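Local coordinates for uncharacterized protein GSU0716 (Geobacter sulfurreducens PCA, PDB 3BIJ) that is of unknown function but, as a caspase-domain member of the C14 peptidase family, probably acts as a cysteine-type endopeptidase, at residues A33-A38 / Q226-W231; G98-W103 / T185-T190. All blocks are in the same frame, centred on the assembly; numbering follows the deposited sequence.

Contact 1. Residues A33-A38 / Q226-W231; sequences AEDMAA and QLLRVW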
loop_
_atom_site.group_PDB
_atom_site.type_symbol
_atom_site.label_atom_id
_atom_site.label_comp_id
_atom_site.label_asym_id
_atom_site.label_seq_id
_atom_site.Cartn_x
_atom_site.Cartn_y
_atom_site.Cartn_z
ATOM N N ALA A 33 -13.092 -18.845 25.178
ATOM C CA ALA A 33 -13.169 -19.700 26.355
ATOM C C ALA A 33 -14.412 -20.600 26.329
ATOM O O ALA A 33 -14.318 -21.803 26.592
ATOM C CB ALA A 33 -13.145 -18.858 27.619
ATOM N N GLU A 34 -15.567 -20.023 26.007
ATOM C CA GLU A 34 -16.804 -20.797 25.933
ATOM C C GLU A 34 -16.648 -21.918 24.906
ATOM O O GLU A 34 -16.996 -23.072 25.178
ATOM C CB GLU A 34 -17.990 -19.897 25.554
ATOM C CG GLU A 34 -18.319 -18.828 26.604
ATOM C CD GLU A 34 -19.508 -17.925 26.224
ATOM O OE1 GLU A 34 -19.453 -17.234 25.165
ATOM O OE2 GLU A 34 -20.499 -17.901 27.000
ATOM N N ASP A 35 -16.109 -21.584 23.735
ATOM C CA ASP A 35 -15.902 -22.569 22.681
ATOM C C ASP A 35 -14.933 -23.666 23.117
ATOM O O ASP A 35 -15.154 -24.839 22.824
ATOM C CB ASP A 35 -15.379 -21.892 21.409
ATOM C CG ASP A 35 -16.439 -21.052 20.715
ATOM O OD1 ASP A 35 -16.083 -20.242 19.835
ATOM O OD2 ASP A 35 -17.630 -21.203 21.049
HETATM N N MSE A 36 -13.860 -23.298 23.810
HETATM C CA MSE A 36 -12.913 -24.307 24.263
HETATM C C MSE A 36 -13.568 -25.143 25.347
HETATM O O MSE A 36 -13.460 -26.376 25.344
HETATM C CB MSE A 36 -11.634 -23.659 24.788
HETATM C CG MSE A 36 -10.828 -22.939 23.706
HETATM SE SE MSE A 36 -10.132 -24.143 22.333
HETATM C CE MSE A 36 -11.273 -23.652 20.872
ATOM N N ALA A 37 -14.263 -24.479 26.268
ATOM C CA ALA A 37 -14.947 -25.183 27.353
ATOM C C ALA A 37 -16.004 -26.142 26.789
ATOM O O ALA A 37 -16.205 -27.232 27.320
ATOM C CB ALA A 37 -15.594 -24.179 28.302
ATOM N N ALA A 38 -16.671 -25.729 25.712
ATOM C CA ALA A 38 -17.683 -26.568 25.077
ATOM C C ALA A 38 -17.054 -27.859 24.540
ATOM O O ALA A 38 -17.591 -28.956 24.736
ATOM C CB ALA A 38 -18.385 -25.810 23.944
ATOM N N GLN A 226 -9.688 -20.822 13.769
ATOM C CA GLN A 226 -9.256 -21.875 12.872
ATOM C C GLN A 226 -9.160 -23.212 13.588
ATOM O O GLN A 226 -9.300 -24.272 12.966
ATOM C CB GLN A 226 -7.924 -21.523 12.230
ATOM C CG GLN A 226 -8.050 -20.343 11.310
ATOM C CD GLN A 226 -9.101 -20.553 10.244
ATOM O OE1 GLN A 226 -9.861 -19.644 9.920
ATOM N NE2 GLN A 226 -9.147 -21.753 9.685
ATOM N N LEU A 227 -8.913 -23.176 14.895
ATOM C CA LEU A 227 -8.853 -24.417 15.652
ATOM C C LEU A 227 -10.260 -25.026 15.552
ATOM O O LEU A 227 -10.412 -26.193 15.205
ATOM C CB LEU A 227 -8.458 -24.143 17.117
ATOM C CG LEU A 227 -8.340 -25.295 18.133
ATOM C CD1 LEU A 227 -7.546 -24.858 19.386
ATOM C CD2 LEU A 227 -9.730 -25.743 18.522
ATOM N N LEU A 228 -11.289 -24.227 15.820
ATOM C CA LEU A 228 -12.658 -24.724 15.734
ATOM C C LEU A 228 -13.024 -25.166 14.321
ATOM O O LEU A 228 -13.791 -26.112 14.131
ATOM C CB LEU A 228 -13.643 -23.651 16.198
ATOM C CG LEU A 228 -13.437 -23.211 17.643
ATOM C CD1 LEU A 228 -14.310 -22.000 17.961
ATOM C CD2 LEU A 228 -13.738 -24.358 18.552
ATOM N N ARG A 229 -12.480 -24.496 13.318
ATOM C CA ARG A 229 -12.813 -24.877 11.950
ATOM C C ARG A 229 -12.253 -26.248 11.527
ATOM O O ARG A 229 -12.932 -26.994 10.825
ATOM C CB ARG A 229 -12.375 -23.775 10.974
ATOM C CG ARG A 229 -12.531 -24.155 9.503
ATOM C CD ARG A 229 -13.034 -23.016 8.620
ATOM N NE ARG A 229 -14.486 -22.925 8.635
ATOM C CZ ARG A 229 -15.215 -22.455 7.625
ATOM N NH1 ARG A 229 -16.538 -22.401 7.715
ATOM N NH2 ARG A 229 -14.622 -22.047 6.514
ATOM N N VAL A 230 -11.033 -26.590 11.944
ATOM C CA VAL A 230 -10.476 -27.889 11.570
ATOM C C VAL A 230 -11.052 -28.950 12.487
ATOM O O VAL A 230 -11.232 -30.089 12.089
ATOM C CB VAL A 230 -8.927 -27.935 11.678
ATOM C CG1 VAL A 230 -8.309 -26.812 10.868
ATOM C CG2 VAL A 230 -8.502 -27.837 13.128
ATOM N N TRP A 231 -11.338 -28.583 13.729
ATOM C CA TRP A 231 -11.908 -29.551 14.647
ATOM C C TRP A 231 -13.293 -29.936 14.131
ATOM O O TRP A 231 -13.782 -31.038 14.374
ATOM C CB TRP A 231 -12.002 -28.951 16.040
ATOM C CG TRP A 231 -12.721 -29.807 17.015
ATOM C CD1 TRP A 231 -13.875 -29.492 17.690
ATOM C CD2 TRP A 231 -12.309 -31.082 17.501
ATOM N NE1 TRP A 231 -14.195 -30.483 18.569
ATOM C CE2 TRP A 231 -13.252 -31.476 18.481
ATOM C CE3 TRP A 231 -11.232 -31.935 17.215
ATOM C CZ2 TRP A 231 -13.152 -32.689 19.180
ATOM C CZ3 TRP A 231 -11.134 -33.144 17.914
ATOM C CH2 TRP A 231 -12.093 -33.503 18.885
#

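Contact 2. Residues G98-W103 / T185-T190; sequences GVDETW and TIQQKT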
loop_
_atom_site.group_PDB
_atom_site.type_symbol
_atom_site.label_atom_id
_atom_site.label_comp_id
_atom_site.label_asym_id
_atom_site.label_seq_id
_atom_site.Cartn_x
_atom_site.Cartn_y
_atom_site.Cartn_z
ATOM N N GLY A 98 14.736 -6.103 28.236
ATOM C CA GLY A 98 14.901 -7.251 29.113
ATOM C C GLY A 98 13.703 -7.296 30.039
ATOM O O GLY A 98 13.624 -6.532 31.004
ATOM N N VAL A 99 12.768 -8.190 29.746
ATOM C CA VAL A 99 11.554 -8.301 30.537
ATOM C C VAL A 99 11.092 -9.744 30.712
ATOM O O VAL A 99 11.700 -10.673 30.173
ATOM C CB VAL A 99 10.414 -7.498 29.876
ATOM C CG1 VAL A 99 10.721 -6.000 29.936
ATOM C CG2 VAL A 99 10.259 -7.933 28.424
ATOM N N ASP A 100 10.021 -9.920 31.484
ATOM C CA ASP A 100 9.436 -11.238 31.723
ATOM C C ASP A 100 8.030 -11.271 31.131
ATOM O O ASP A 100 7.214 -10.383 31.388
ATOM C CB ASP A 100 9.350 -11.542 33.218
ATOM C CG ASP A 100 10.696 -11.851 33.832
ATOM O OD1 ASP A 100 11.384 -12.777 33.345
ATOM O OD2 ASP A 100 11.060 -11.178 34.815
ATOM N N GLU A 101 7.747 -12.292 30.336
ATOM C CA GLU A 101 6.434 -12.427 29.726
ATOM C C GLU A 101 5.406 -12.792 30.781
ATOM O O GLU A 101 5.723 -13.460 31.761
ATOM C CB GLU A 101 6.485 -13.480 28.631
ATOM C CG GLU A 101 7.402 -13.074 27.493
ATOM C CD GLU A 101 7.492 -14.121 26.414
ATOM O OE1 GLU A 101 8.071 -13.820 25.335
ATOM O OE2 GLU A 101 6.987 -15.248 26.646
ATOM N N THR A 102 4.175 -12.339 30.587
ATOM C CA THR A 102 3.119 -12.596 31.553
ATOM C C THR A 102 1.765 -12.722 30.874
ATOM O O THR A 102 1.625 -12.494 29.670
ATOM C CB THR A 102 2.982 -11.436 32.556
ATOM O OG1 THR A 102 2.383 -10.311 31.896
ATOM C CG2 THR A 102 4.346 -11.042 33.117
ATOM N N TRP A 103 0.773 -13.108 31.666
ATOM C CA TRP A 103 -0.593 -13.198 31.189
ATOM C C TRP A 103 -1.276 -12.044 31.907
ATOM O O TRP A 103 -1.099 -11.862 33.117
ATOM C CB TRP A 103 -1.254 -14.525 31.583
ATOM C CG TRP A 103 -1.036 -15.635 30.588
ATOM C CD1 TRP A 103 -0.357 -15.557 29.406
ATOM C CD2 TRP A 103 -1.507 -16.982 30.693
ATOM N NE1 TRP A 103 -0.375 -16.768 28.769
ATOM C CE2 TRP A 103 -1.072 -17.664 29.537
ATOM C CE3 TRP A 103 -2.254 -17.679 31.653
ATOM C CZ2 TRP A 103 -1.357 -19.012 29.312
ATOM C CZ3 TRP A 103 -2.537 -19.017 31.429
ATOM C CH2 TRP A 103 -2.086 -19.669 30.261
ATOM N N THR A 185 7.882 -7.872 44.498
ATOM C CA THR A 185 7.764 -8.952 45.470
ATOM C C THR A 185 7.584 -10.278 44.751
ATOM O O THR A 185 8.245 -11.260 45.066
ATOM C CB THR A 185 6.568 -8.730 46.402
ATOM O OG1 THR A 185 6.802 -7.563 47.195
ATOM C CG2 THR A 185 6.378 -9.927 47.314
ATOM N N ILE A 186 6.680 -10.291 43.779
ATOM C CA ILE A 186 6.407 -11.482 42.996
ATOM C C ILE A 186 7.675 -11.962 42.307
ATOM O O ILE A 186 8.012 -13.143 42.355
ATOM C CB ILE A 186 5.346 -11.187 41.923
ATOM C CG1 ILE A 186 4.025 -10.817 42.595
ATOM C CG2 ILE A 186 5.179 -12.387 41.006
ATOM C CD1 ILE A 186 2.925 -10.450 41.637
ATOM N N GLN A 187 8.375 -11.027 41.675
ATOM C CA GLN A 187 9.597 -11.331 40.938
ATOM C C GLN A 187 10.700 -11.934 41.814
ATOM O O GLN A 187 11.558 -12.669 41.314
ATOM C CB GLN A 187 10.117 -10.058 40.252
ATOM C CG GLN A 187 10.891 -10.289 38.946
ATOM C CD GLN A 187 9.991 -10.745 37.797
ATOM O OE1 GLN A 187 9.695 -11.940 37.637
ATOM N NE2 GLN A 187 9.538 -9.785 37.002
ATOM N N GLN A 188 10.669 -11.633 43.115
ATOM C CA GLN A 188 11.677 -12.132 44.061
ATOM C C GLN A 188 11.295 -13.407 44.804
ATOM O O GLN A 188 12.159 -14.087 45.362
ATOM C CB GLN A 188 12.023 -11.050 45.090
ATOM C CG GLN A 188 12.854 -9.915 44.528
ATOM C CD GLN A 188 14.265 -10.355 44.175
ATOM O OE1 GLN A 188 14.464 -11.371 43.499
ATOM N NE2 GLN A 188 15.257 -9.587 44.623
ATOM N N LYS A 189 10.003 -13.722 44.819
ATOM C CA LYS A 189 9.518 -14.920 45.494
ATOM C C LYS A 189 9.136 -16.009 44.484
ATOM O O LYS A 189 8.549 -17.032 44.851
ATOM C CB LYS A 189 8.311 -14.579 46.385
ATOM C CG LYS A 189 7.049 -14.179 45.629
ATOM C CD LYS A 189 5.954 -13.697 46.566
ATOM C CE LYS A 189 5.544 -14.768 47.565
ATOM N NZ LYS A 189 4.601 -14.216 48.574
ATOM N N THR A 190 9.452 -15.779 43.211
ATOM C CA THR A 190 9.162 -16.760 42.168
ATOM C C THR A 190 10.445 -17.136 41.442
ATOM O O THR A 190 10.838 -16.492 40.469
ATOM C CB THR A 190 8.124 -16.237 41.123
ATOM O OG1 THR A 190 8.587 -15.011 40.543
ATOM C CG2 THR A 190 6.769 -16.008 41.776
#

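Contact 1. Residues A33-A38 / Q226-W231
Asp35 and the selenomethionine Met36, neighbours on helix 29-42, meet Leu227 and Leu228 of helix 222-231. The axes of the two short segments approach to 11.3 Å, their directions 31° apart, and the helices meet through their side chains. Asp35 can be followed outward. Its CB rests 3.6 Å from Leu228 CD1, and CG meets that same methyl. With CG anti to the carbonyl carbon (chi1 -71°), the carboxylate crosses the leucine branch at about a right angle, and OD1 comes 3.1 Å from Leu228 CD1. The other oxygen, OD2, forms a salt bridge with Arg177 NH2 of the second subunit, whose arginine also packs on Leu228.

Met36 works differently. Bends at chi2 and chi3 bring its terminal CE to 3.5 Å from Leu228 CD2, and the same methyl lies equally close to Leu227 CD2. SE follows behind, 4.0 Å from Leu227 CD1, so that Met36 and Leu227 reach for each other end to end. A flexible, unbranched residue suits this place because it can fold its methyl in between two branched leucines.

Dispersion thus joins the Met36 methyl to the two leucines, whereas Asp35 lays its carboxylate against a leucine methyl. The charge of Asp35 is answered from another chain, which implies that this helix pair contributes to the core and to the subunit interface at once.

Contact 2. Residues G98-W103 / T185-T190
The carboxylate of Asp100 and the amide of Gln187 approach from opposite directions, with their planes turned 50° from each other. Asp100 OD2 sits above the amide plane, 3.0 Å from Gln187 NE2 and 3.2 Å from Gln187 OE1. An N-H lies in that plane and cannot aim at an oxygen over it, while OD2 and OE1 are both acceptors, so neither end of the amide bonds to the carboxylate. Gln187 reaches Asp100 by setting CG anti to its own N and then bending at chi2 (71°). Its side chain also packs on Val88 and Ile111; a long polar residue suits a position only partly exposed. Replacing Gln187 with an alanine would probably leave the Asp100 carboxylate without its facing amide and Val88 and Ile111 less well covered.

A little further along the chain, Thr190 OG1 donates to Ile186 O at 2.7 Å from above the carbonyl plane, while Lys189 N reaches that oxygen from the opposite face.

Strand 99-104 pairs antiparallel with both 76-89 and 109-111. Here helix 180-189 lies against this antiparallel extension of the central sheet, Ile186 and Gln187 packing on Ile111 and Gln187 on Val88, within a caspase-type alpha/beta domain.

How the contacts relate
The segments of contact 2 are nested inside the loop that contact 1 closes: the chain runs through 33-38, 98-103, 185-190 and 226-231 in turn. The two contacts lie on opposite sides of the chain's centre, with centres 30 Å apart and nearest atoms about 11 Å apart, and they do not touch. What joins them is the mixed central sheet. Helix 29-42 packs on its strand 46-51, whereas strand 99-104 runs antiparallel to its neighbours 76-89 and 109-111. Contact 1 thus ties an early helix to a late one, and contact 2 brings a strand and a helix from the middle of the sequence together at the surface. Each also borders a different neighbour, the second subunit at contact 1 and the third at contact 2.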